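Local coordinates for protein GCN5-related N-acetyltransferase (Kribbella flavida, PDB 4IUS) that probably transfers an acyl group to an acceptor, in the manner of the GCN5-related N-acetyltransferases, at residues A7-S12 and A220-L225; L106-P111 and E242-A247. The protein carries 1 engineered substitution. One frame throughout, in Å; residues are numbered along the deposited sequence. Where two conformers were deposited one is given.

Interaction 1 of 2, residues A7-S12 and A220-L225; sequences AARIAS and ATLAWL. With EDO (1,2-ethanediol), chain E.
Helix 6-19 packs across strand 222-225 of the mixed sheet of this GNAT-family protein, with R9 and I10 meeting T221, L222 and W224. The short axes run nearly perpendicular (82°) and stay 10.6 Å apart, so side chains bridge the gap. R9 reaches over with CG anti to the backbone N (chi1 -177°) and an extended chain, running antiparallel to the L222 side chain. T221 OG1 lies at the edge of the R9 guanidinium, almost exactly in its plane, and R9 NH2 donates to it at 3.0 Å. A water accepts from NH1 and donates to T221 O, a second link between the same two residues. L222 CB lies over one face of the guanidinium, 3.8 Å from R9 NH1, while L222 CD2 turns to I10 CG1 at 4.1 Å. Deeper in, I10 CG2 sits over the five-membered ring of W224, 3.7 Å from its centroid and 12° off the normal, a CH-pi contact. The indole edge serves another partner, for NE1 donates to O1 of a 1,2-ethanediol at 3.1 Å; the diol, probably from the crystallisation liquor, is also hydrogen-bonded to A13 O. R9 NH2 also hydrogen-bonds to D183 O, just before strand 185-193, whose V185 touches R9 and W224; on strand 99-109, L106 packs against I10 and W224.

Interaction 2 of 2, residues L106-P111 and E242-A247; sequences LLAVEP and EPKATA
L106 and A245 pair across two antiparallel strands at a classic beta bulge, where two residues, K244 and A245, sit opposite the single residue L106. The carbonyl of L106 takes two bonds: K244 N comes in at 2.9 Å, nearly along the C=O axis, and A245 N lies in the carbonyl plane on a lone pair at a longer 3.3 Å. L106 N returns a bond to A245 O. Past the bulge, A108 and E242 form a hydrogen-bonded pair, A108 N to E242 O at 2.8 Å, with L107 and P243 as the non-hydrogen-bonded pair between. The close, buried packing is around L106, whose CB meets A245 CB and whose CD2 reaches A247 CB at 3.7 Å. E242, P243 and K244 make the more exposed end of the pairing. On one face of the sheet L107 CD2 rests on P243, 3.8 Å from its CB. Separately, K244 CG touches A108 CB at 4.1 Å; chi2 (-71°) bends CD aside, and the end of the chain leads away. Strand 222-225 flanks the other side of strand 99-109. Helix 6-19 covers the face of L106 and A245 with I10 and A7, while V109 packs on T211 and F215 of helix 202-216.

Both interactions meet in the mixed sheet, their centres about 8 Å apart. Strand 99-109 lies between 222-225 and 242-251, antiparallel to each, so interaction 2 is a pairing within the sheet and interaction 1 a helix laid on one of its faces. They are joined directly: L107 N lies 2.9 Å from L225 O, and V109 N likewise 2.9 Å from A223 O, both probable hydrogen bonds. Along the chain the segments alternate, 7-12, 106-111, 220-225, 242-247. Interaction 1 ties the N-terminal helix to strand 222-225, part of the GNAT-family region; the helix thus packs on a sheet whose three adjacent strands here come from the chain's middle and its end.

Interaction 1 of 2, residues A7-S12 and A220-L225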
# COMPACT_ATOMS: atom_id res chain seq x y z
N ALA A 7 5.74 -11.41 -7.18
CA ALA A 7 5.02 -10.25 -7.73
C ALA A 7 3.52 -10.57 -7.88
O ALA A 7 2.64 -9.80 -7.50
CB ALA A 7 5.63 -9.81 -9.05
N ALA A 8 3.23 -11.72 -8.48
CA ALA A 8 1.86 -12.17 -8.63
C ALA A 8 1.18 -12.41 -7.29
O ALA A 8 0.00 -12.08 -7.14
CB ALA A 8 1.77 -13.42 -9.53
N ARG A 9 1.92 -12.97 -6.31
CA ARG A 9 1.34 -13.19 -4.99
C ARG A 9 0.92 -11.85 -4.37
O ARG A 9 -0.18 -11.74 -3.81
CB ARG A 9 2.34 -13.90 -4.12
CG ARG A 9 1.77 -14.21 -2.76
CD ARG A 9 2.73 -14.93 -1.86
NE ARG A 9 2.16 -15.06 -0.53
CZ ARG A 9 2.87 -15.32 0.54
NH1 ARG A 9 4.19 -15.48 0.48
NH2 ARG A 9 2.26 -15.35 1.71
N ILE A 10 1.78 -10.83 -4.47
CA ILE A 10 1.49 -9.54 -3.90
C ILE A 10 0.32 -8.88 -4.62
O ILE A 10 -0.63 -8.39 -3.99
CB ILE A 10 2.71 -8.63 -3.94
CG1 ILE A 10 3.75 -9.15 -2.91
CG2 ILE A 10 2.34 -7.17 -3.66
CD1 ILE A 10 5.10 -8.46 -3.00
N ALA A 11 0.31 -8.92 -5.95
CA ALA A 11 -0.80 -8.31 -6.71
C ALA A 11 -2.12 -8.98 -6.38
O ALA A 11 -3.16 -8.33 -6.24
CB ALA A 11 -0.50 -8.35 -8.20
N SER A 12 -2.13 -10.30 -6.29
CA SER A 12 -3.32 -11.05 -6.00
C SER A 12 -3.85 -10.74 -4.58
O SER A 12 -5.04 -10.60 -4.38
CB SER A 12 -3.09 -12.56 -6.17
OG SER A 12 -2.95 -12.93 -7.52
N ALA A 220 0.65 -12.78 9.37
CA ALA A 220 1.25 -12.56 8.05
C ALA A 220 2.48 -13.46 7.91
O ALA A 220 3.23 -13.66 8.90
CB ALA A 220 1.64 -11.11 7.85
N THR A 221 2.73 -13.91 6.69
CA THR A 221 3.97 -14.60 6.32
C THR A 221 4.83 -13.83 5.31
O THR A 221 5.94 -14.24 4.99
CB THR A 221 3.64 -16.01 5.79
OG1 THR A 221 2.88 -15.89 4.59
CG2 THR A 221 2.88 -16.79 6.86
N LEU A 222 4.30 -12.74 4.80
CA LEU A 222 5.03 -11.88 3.89
C LEU A 222 4.59 -10.43 4.13
O LEU A 222 3.35 -10.19 4.19
CB LEU A 222 4.79 -12.27 2.41
CG LEU A 222 5.49 -11.44 1.35
CD1 LEU A 222 7.00 -11.59 1.41
CD2 LEU A 222 4.95 -11.77 -0.06
N ALA A 223 5.53 -9.46 4.21
CA ALA A 223 5.20 -8.04 4.33
C ALA A 223 5.88 -7.32 3.20
O ALA A 223 7.01 -7.63 2.86
CB ALA A 223 5.67 -7.47 5.67
N TRP A 224 5.19 -6.34 2.61
CA TRP A 224 5.76 -5.51 1.59
C TRP A 224 5.44 -4.07 1.84
O TRP A 224 4.48 -3.74 2.55
CB TRP A 224 5.35 -5.93 0.18
CG TRP A 224 3.91 -5.72 -0.13
CD1 TRP A 224 2.85 -6.58 0.15
CD2 TRP A 224 3.31 -4.55 -0.70
NE1 TRP A 224 1.66 -6.02 -0.25
CE2 TRP A 224 1.89 -4.80 -0.79
CE3 TRP A 224 3.81 -3.32 -1.17
CZ2 TRP A 224 1.00 -3.87 -1.33
CZ3 TRP A 224 2.89 -2.39 -1.69
CH2 TRP A 224 1.54 -2.65 -1.76
N LEU A 225 6.26 -3.19 1.30
CA LEU A 225 6.04 -1.75 1.33
C LEU A 225 6.63 -1.08 0.13
O LEU A 225 7.44 -1.66 -0.58
CB LEU A 225 6.58 -1.12 2.59
CG LEU A 225 8.05 -1.24 2.90
CD1 LEU A 225 8.87 -0.17 2.12
CD2 LEU A 225 8.32 -1.15 4.40
C1 EDO E . -2.03 -6.37 1.38
O1 EDO E . -1.36 -6.39 0.11
C2 EDO E . -3.02 -7.53 1.43
O2 EDO E . -4.35 -7.09 1.08
O HOH W 1 6.02 -15.91 2.68

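Interaction 2 of 2, residues L106-P111 and E242-A247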
# COMPACT_ATOMS: atom_id res chain seq x y z
N LEU A 106 8.72 -2.13 -4.92
CA LEU A 106 8.09 -2.88 -3.86
C LEU A 106 9.17 -3.68 -3.16
O LEU A 106 9.84 -4.52 -3.77
CB LEU A 106 7.00 -3.82 -4.37
CG LEU A 106 5.84 -3.18 -5.11
CD1 LEU A 106 4.73 -4.23 -5.20
CD2 LEU A 106 5.35 -1.91 -4.42
N LEU A 107 9.35 -3.38 -1.88
CA LEU A 107 10.31 -4.03 -1.01
C LEU A 107 9.58 -5.03 -0.14
O LEU A 107 8.44 -4.80 0.24
CB LEU A 107 11.02 -3.04 -0.12
CG LEU A 107 11.65 -1.76 -0.75
CD1 LEU A 107 12.41 -0.93 0.30
CD2 LEU A 107 12.45 -1.99 -1.99
N ALA A 108 10.17 -6.18 0.12
CA ALA A 108 9.49 -7.22 0.88
C ALA A 108 10.40 -7.90 1.88
O ALA A 108 11.62 -7.91 1.70
CB ALA A 108 8.79 -8.25 -0.03
N VAL A 109 9.80 -8.52 2.88
CA VAL A 109 10.55 -9.24 3.90
C VAL A 109 9.66 -10.38 4.44
O VAL A 109 8.42 -10.29 4.48
CB VAL A 109 11.01 -8.31 5.07
CG1 VAL A 109 9.83 -7.86 5.96
CG2 VAL A 109 12.10 -9.00 5.91
N GLU A 110 10.32 -11.46 4.85
CA GLU A 110 9.65 -12.62 5.45
C GLU A 110 10.09 -12.72 6.93
O GLU A 110 11.10 -12.13 7.31
CB GLU A 110 10.05 -13.90 4.74
CG GLU A 110 9.45 -13.97 3.34
CD GLU A 110 9.66 -15.30 2.65
OE1 GLU A 110 10.80 -15.83 2.68
OE2 GLU A 110 8.69 -15.83 2.06
N PRO A 111 9.32 -13.46 7.74
CA PRO A 111 9.58 -13.38 9.20
C PRO A 111 11.00 -13.67 9.68
O PRO A 111 11.52 -12.99 10.58
CB PRO A 111 8.55 -14.37 9.76
CG PRO A 111 7.41 -14.28 8.81
CD PRO A 111 8.04 -14.14 7.46
N GLU A 242 14.00 -6.15 1.06
CA GLU A 242 14.74 -6.16 -0.20
C GLU A 242 13.79 -5.86 -1.34
O GLU A 242 12.63 -6.26 -1.30
CB GLU A 242 15.37 -7.52 -0.45
CG GLU A 242 16.38 -7.97 0.57
CD GLU A 242 16.85 -9.35 0.20
OE1 GLU A 242 17.53 -9.44 -0.83
OE2 GLU A 242 16.51 -10.35 0.91
N PRO A 243 14.31 -5.23 -2.39
CA PRO A 243 13.46 -5.01 -3.58
C PRO A 243 13.07 -6.31 -4.23
O PRO A 243 13.94 -7.15 -4.47
CB PRO A 243 14.32 -4.14 -4.49
CG PRO A 243 15.67 -4.35 -4.02
CD PRO A 243 15.66 -4.69 -2.57
N LYS A 244 11.79 -6.49 -4.54
CA LYS A 244 11.29 -7.72 -5.11
C LYS A 244 10.37 -7.52 -6.32
O LYS A 244 10.13 -8.48 -7.05
CB LYS A 244 10.56 -8.54 -4.04
CG LYS A 244 11.49 -9.14 -2.99
CD LYS A 244 12.35 -10.28 -3.54
CE LYS A 244 13.32 -10.82 -2.56
NZ LYS A 244 14.04 -11.88 -3.31
N ALA A 245 9.83 -6.33 -6.53
CA ALA A 245 8.90 -6.09 -7.64
C ALA A 245 8.86 -4.62 -7.94
O ALA A 245 9.41 -3.79 -7.22
CB ALA A 245 7.50 -6.67 -7.32
N THR A 246 8.16 -4.29 -9.01
CA THR A 246 8.07 -2.92 -9.51
C THR A 246 6.60 -2.57 -9.61
O THR A 246 5.88 -3.18 -10.40
CB THR A 246 8.67 -2.82 -10.95
OG1 THR A 246 9.97 -3.41 -10.99
CG2 THR A 246 8.74 -1.38 -11.42
N ALA A 247 6.13 -1.61 -8.82
CA ALA A 247 4.78 -1.10 -8.98
C ALA A 247 4.76 -0.12 -10.15
O ALA A 247 5.79 0.44 -10.53
CB ALA A 247 4.32 -0.44 -7.69